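Local coordinates for COPII coat assembly protein SEC16 (Saccharomyces cerevisiae, PDB 3MZK) that helps initiate assembly of the COPII coat that forms transport vesicles at the endoplasmic reticulum, and also takes part in autophagy, at residues K191-L202 / L220-N230. Sequence-based numbering, arbitrary orientation.
Sequences KDRWSEVIQKYL and LLLIFQVFVGN
The indole of W194 meets V228 through its pyrrole side, where NE1 lies 3.3 Å from CG2 in an oblique approach. W194 also packs on L183 and S187 of helix 179-187, and on L184 of a second subunit. The carboxamide of N230 is a second flat group. Its ND2 donates to the backbone O of K191 over 2.9 Å, with the acceptor close to the amide plane. The donor stands well above the K191 carbonyl plane, and S195 N reaches the same oxygen from the opposite face. A weak bond from ND2 to Q225 OE1 links the two amides. The K191 chain, extended beyond CG, crosses the N230 side chain at a slant, and its NZ donates to G229 O at 3.2 Å. S195 OG lies 2.8 Å from Q225 NE2 and 3.0 Å from Q225 OE1. The Q225 chain bends at chi2 (-53°), which turns the amide toward helix 191-202. An alanine in place of N230 would remove the amide and would probably leave K191 O without its donor from segment 220-230 and open a gap beside S195 CB. Further along, contacts are apolar. I198 CG2 touches L221 CD1 at 3.8 Å, and L202 CD1 lies against L221 CB. The helical segments are nearly antiparallel at 163°, with axes 10.4 Å apart. Helix 214-226 ends in a Schellman motif with G229, at positive phi, as C-prime; N230 N bonds to Q225 O. The pair is one step of the helical array in the Sec23-binding domain of SEC16, consistent with the alpha-solenoid ACE1 fold of its family.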
loop_
_atom_site.group_PDB
_atom_site.type_symbol
_atom_site.label_atom_id
_atom_site.label_comp_id
_atom_site.label_asym_id
_atom_site.label_seq_id
_atom_site.Cartn_x
_atom_site.Cartn_y
_atom_site.Cartn_z
ATOM N N LYS B 191 2.158 9.869 -12.874
ATOM C CA LYS B 191 1.102 10.875 -12.858
ATOM C C LYS B 191 1.498 12.154 -13.588
ATOM O O LYS B 191 0.643 12.859 -14.125
ATOM C CB LYS B 191 0.722 11.209 -11.415
ATOM C CG LYS B 191 1.847 11.855 -10.629
ATOM C CD LYS B 191 1.383 12.383 -9.282
ATOM C CE LYS B 191 2.481 13.213 -8.635
ATOM N NZ LYS B 191 2.070 13.759 -7.316
ATOM N N ASP B 192 2.796 12.445 -13.605
ATOM C CA ASP B 192 3.306 13.699 -14.153
ATOM C C ASP B 192 2.931 13.907 -15.616
ATOM O O ASP B 192 2.208 14.843 -15.953
ATOM C CB ASP B 192 4.827 13.774 -13.994
ATOM C CG ASP B 192 5.265 13.758 -12.541
ATOM O OD1 ASP B 192 4.610 13.077 -11.724
ATOM O OD2 ASP B 192 6.266 14.429 -12.213
ATOM N N ARG B 193 3.431 13.038 -16.485
ATOM C CA ARG B 193 3.156 13.168 -17.910
ATOM C C ARG B 193 1.711 12.818 -18.239
ATOM O O ARG B 193 1.147 13.326 -19.208
ATOM C CB ARG B 193 4.138 12.338 -18.735
ATOM C CG ARG B 193 5.554 12.875 -18.671
ATOM C CD ARG B 193 6.390 12.390 -19.828
ATOM N NE ARG B 193 7.779 12.809 -19.696
ATOM C CZ ARG B 193 8.650 12.240 -18.869
ATOM N NH1 ARG B 193 8.270 11.232 -18.097
ATOM N NH2 ARG B 193 9.898 12.683 -18.811
ATOM N N TRP B 194 1.114 11.953 -17.426
ATOM C CA TRP B 194 -0.310 11.668 -17.532
ATOM C C TRP B 194 -1.091 12.979 -17.536
ATOM O O TRP B 194 -1.934 13.216 -18.400
ATOM C CB TRP B 194 -0.764 10.791 -16.365
ATOM C CG TRP B 194 -2.251 10.635 -16.268
ATOM C CD1 TRP B 194 -3.111 11.402 -15.532
ATOM C CD2 TRP B 194 -3.055 9.650 -16.925
ATOM N NE1 TRP B 194 -4.401 10.955 -15.693
ATOM C CE2 TRP B 194 -4.393 9.879 -16.544
ATOM C CE3 TRP B 194 -2.775 8.599 -17.802
ATOM C CZ2 TRP B 194 -5.445 9.095 -17.006
ATOM C CZ3 TRP B 194 -3.822 7.822 -18.261
ATOM C CH2 TRP B 194 -5.140 8.074 -17.863
ATOM N N SER B 195 -0.792 13.831 -16.563
ATOM C CA SER B 195 -1.444 15.127 -16.442
ATOM C C SER B 195 -1.217 16.003 -17.673
ATOM O O SER B 195 -2.146 16.631 -18.176
ATOM C CB SER B 195 -0.950 15.846 -15.185
ATOM O OG SER B 195 -1.435 17.174 -15.130
ATOM N N GLU B 196 0.021 16.043 -18.153
ATOM C CA GLU B 196 0.355 16.863 -19.314
ATOM C C GLU B 196 -0.476 16.457 -20.529
ATOM O O GLU B 196 -0.897 17.302 -21.317
ATOM C CB GLU B 196 1.849 16.772 -19.635
ATOM N N VAL B 197 -0.708 15.159 -20.675
ATOM C CA VAL B 197 -1.521 14.662 -21.774
ATOM C C VAL B 197 -2.953 15.168 -21.642
ATOM O O VAL B 197 -3.584 15.540 -22.633
ATOM C CB VAL B 197 -1.518 13.121 -21.835
ATOM C CG1 VAL B 197 -2.447 12.625 -22.940
ATOM C CG2 VAL B 197 -0.099 12.599 -22.044
ATOM N N ILE B 198 -3.461 15.184 -20.413
ATOM C CA ILE B 198 -4.819 15.647 -20.159
ATOM C C ILE B 198 -4.975 17.087 -20.624
ATOM O O ILE B 198 -5.953 17.439 -21.287
ATOM C CB ILE B 198 -5.180 15.562 -18.668
ATOM C CG1 ILE B 198 -4.965 14.142 -18.146
ATOM C CG2 ILE B 198 -6.617 15.997 -18.452
ATOM C CD1 ILE B 198 -5.349 13.956 -16.699
ATOM N N GLN B 199 -3.995 17.914 -20.277
ATOM C CA GLN B 199 -4.016 19.315 -20.663
ATOM C C GLN B 199 -4.030 19.459 -22.182
ATOM O O GLN B 199 -4.864 20.181 -22.736
ATOM C CB GLN B 199 -2.813 20.049 -20.074
ATOM C CG GLN B 199 -2.675 19.885 -18.569
ATOM C CD GLN B 199 -1.835 20.978 -17.936
ATOM O OE1 GLN B 199 -1.570 22.010 -18.553
ATOM N NE2 GLN B 199 -1.413 20.757 -16.697
ATOM N N LYS B 200 -3.109 18.770 -22.853
ATOM C CA LYS B 200 -2.990 18.883 -24.305
ATOM C C LYS B 200 -4.281 18.451 -24.993
ATOM O O LYS B 200 -4.710 19.063 -25.963
ATOM C CB LYS B 200 -1.771 18.102 -24.832
ATOM C CG LYS B 200 -0.388 18.879 -24.657
ATOM C CD LYS B 200 0.848 17.915 -24.845
ATOM C CE LYS B 200 2.200 18.658 -24.546
ATOM N NZ LYS B 200 3.392 17.669 -24.657
ATOM N N TYR B 201 -4.906 17.397 -24.485
ATOM C CA TYR B 201 -6.158 16.920 -25.071
ATOM C C TYR B 201 -7.278 17.956 -24.926
ATOM O O TYR B 201 -8.002 18.239 -25.879
ATOM C CB TYR B 201 -6.578 15.573 -24.465
ATOM C CG TYR B 201 -8.031 15.242 -24.687
ATOM C CD1 TYR B 201 -8.488 14.826 -25.931
ATOM C CD2 TYR B 201 -8.951 15.360 -23.657
ATOM C CE1 TYR B 201 -9.822 14.532 -26.141
ATOM C CE2 TYR B 201 -10.283 15.069 -23.854
ATOM C CZ TYR B 201 -10.716 14.657 -25.098
ATOM O OH TYR B 201 -12.048 14.372 -25.291
ATOM N N LEU B 202 -7.401 18.535 -23.737
ATOM C CA LEU B 202 -8.453 19.509 -23.466
ATOM C C LEU B 202 -8.225 20.838 -24.182
ATOM O O LEU B 202 -9.142 21.381 -24.798
ATOM C CB LEU B 202 -8.590 19.752 -21.959
ATOM C CG LEU B 202 -9.068 18.579 -21.099
ATOM C CD1 LEU B 202 -9.016 18.937 -19.628
ATOM C CD2 LEU B 202 -10.470 18.151 -21.491
ATOM N N LEU B 220 -13.107 20.105 -15.845
ATOM C CA LEU B 220 -12.742 18.732 -16.187
ATOM C C LEU B 220 -11.299 18.427 -15.803
ATOM O O LEU B 220 -11.004 17.374 -15.228
ATOM C CB LEU B 220 -12.941 18.471 -17.682
ATOM C CG LEU B 220 -14.374 18.296 -18.180
ATOM C CD1 LEU B 220 -14.385 18.100 -19.685
ATOM C CD2 LEU B 220 -15.040 17.124 -17.476
ATOM N N LEU B 221 -10.404 19.354 -16.130
ATOM C CA LEU B 221 -8.991 19.190 -15.833
ATOM C C LEU B 221 -8.783 18.922 -14.354
ATOM O O LEU B 221 -8.064 17.997 -13.980
ATOM C CB LEU B 221 -8.209 20.431 -16.254
ATOM C CG LEU B 221 -6.722 20.428 -15.906
ATOM C CD1 LEU B 221 -6.040 19.180 -16.440
ATOM C CD2 LEU B 221 -6.061 21.675 -16.456
ATOM N N LEU B 222 -9.427 19.723 -13.512
ATOM C CA LEU B 222 -9.251 19.596 -12.072
ATOM C C LEU B 222 -9.755 18.262 -11.529
ATOM O O LEU B 222 -9.065 17.606 -10.749
ATOM C CB LEU B 222 -9.935 20.748 -11.336
ATOM C CG LEU B 222 -9.768 20.653 -9.820
ATOM C CD1 LEU B 222 -9.079 21.886 -9.285
ATOM C CD2 LEU B 222 -11.108 20.434 -9.138
ATOM N N ILE B 223 -10.961 17.873 -11.934
ATOM C CA ILE B 223 -11.543 16.600 -11.510
ATOM C C ILE B 223 -10.633 15.415 -11.818
ATOM O O ILE B 223 -10.448 14.531 -10.983
ATOM C CB ILE B 223 -12.902 16.352 -12.180
ATOM C CG1 ILE B 223 -13.896 17.437 -11.772
ATOM C CG2 ILE B 223 -13.440 14.996 -11.786
ATOM C CD1 ILE B 223 -15.262 17.266 -12.374
ATOM N N PHE B 224 -10.069 15.404 -13.021
ATOM C CA PHE B 224 -9.190 14.315 -13.438
ATOM C C PHE B 224 -7.832 14.378 -12.747
ATOM O O PHE B 224 -7.196 13.350 -12.525
ATOM C CB PHE B 224 -9.024 14.303 -14.962
ATOM C CG PHE B 224 -10.295 14.011 -15.701
ATOM C CD1 PHE B 224 -11.134 12.987 -15.284
ATOM C CD2 PHE B 224 -10.666 14.770 -16.799
ATOM C CE1 PHE B 224 -12.314 12.721 -15.956
ATOM C CE2 PHE B 224 -11.848 14.507 -17.476
ATOM C CZ PHE B 224 -12.672 13.482 -17.053
ATOM N N GLN B 225 -7.389 15.583 -12.404
ATOM C CA GLN B 225 -6.124 15.745 -11.694
ATOM C C GLN B 225 -6.227 15.208 -10.277
ATOM O O GLN B 225 -5.320 14.535 -9.792
ATOM C CB GLN B 225 -5.702 17.213 -11.651
ATOM C CG GLN B 225 -5.281 17.778 -12.987
ATOM C CD GLN B 225 -4.213 16.940 -13.649
ATOM O OE1 GLN B 225 -3.401 16.304 -12.978
ATOM N NE2 GLN B 225 -4.214 16.924 -14.975
ATOM N N VAL B 226 -7.340 15.507 -9.618
ATOM C CA VAL B 226 -7.526 15.136 -8.221
ATOM C C VAL B 226 -7.443 13.627 -8.022
ATOM O O VAL B 226 -6.756 13.150 -7.118
ATOM C CB VAL B 226 -8.874 15.659 -7.671
ATOM C CG1 VAL B 226 -9.172 15.055 -6.302
ATOM C CG2 VAL B 226 -8.875 17.184 -7.614
ATOM N N PHE B 227 -8.134 12.876 -8.872
ATOM C CA PHE B 227 -8.195 11.431 -8.707
ATOM C C PHE B 227 -6.996 10.726 -9.334
ATOM O O PHE B 227 -7.049 9.544 -9.653
ATOM C CB PHE B 227 -9.509 10.891 -9.259
ATOM C CG PHE B 227 -10.714 11.349 -8.494
ATOM C CD1 PHE B 227 -11.107 10.694 -7.337
ATOM C CD2 PHE B 227 -11.453 12.435 -8.929
ATOM C CE1 PHE B 227 -12.218 11.110 -6.630
ATOM C CE2 PHE B 227 -12.568 12.859 -8.225
ATOM C CZ PHE B 227 -12.948 12.196 -7.073
ATOM N N VAL B 228 -5.909 11.467 -9.499
ATOM C CA VAL B 228 -4.668 10.907 -10.012
ATOM C C VAL B 228 -3.523 11.230 -9.057
ATOM O O VAL B 228 -2.475 10.582 -9.077
ATOM C CB VAL B 228 -4.370 11.433 -11.430
ATOM C CG1 VAL B 228 -2.886 11.388 -11.729
ATOM C CG2 VAL B 228 -5.156 10.633 -12.457
ATOM N N GLY B 229 -3.743 12.229 -8.206
ATOM C CA GLY B 229 -2.763 12.623 -7.211
ATOM C C GLY B 229 -2.075 13.929 -7.552
ATOM O O GLY B 229 -1.092 14.312 -6.916
ATOM N N ASN B 230 -2.595 14.620 -8.559
ATOM C CA ASN B 230 -2.004 15.870 -9.008
ATOM C C ASN B 230 -2.783 17.094 -8.551
ATOM O O ASN B 230 -2.720 18.146 -9.187
ATOM C CB ASN B 230 -1.869 15.886 -10.529
ATOM C CG ASN B 230 -0.728 15.031 -11.023
ATOM O OD1 ASN B 230 0.339 14.985 -10.409
ATOM N ND2 ASN B 230 -0.942 14.349 -12.142
#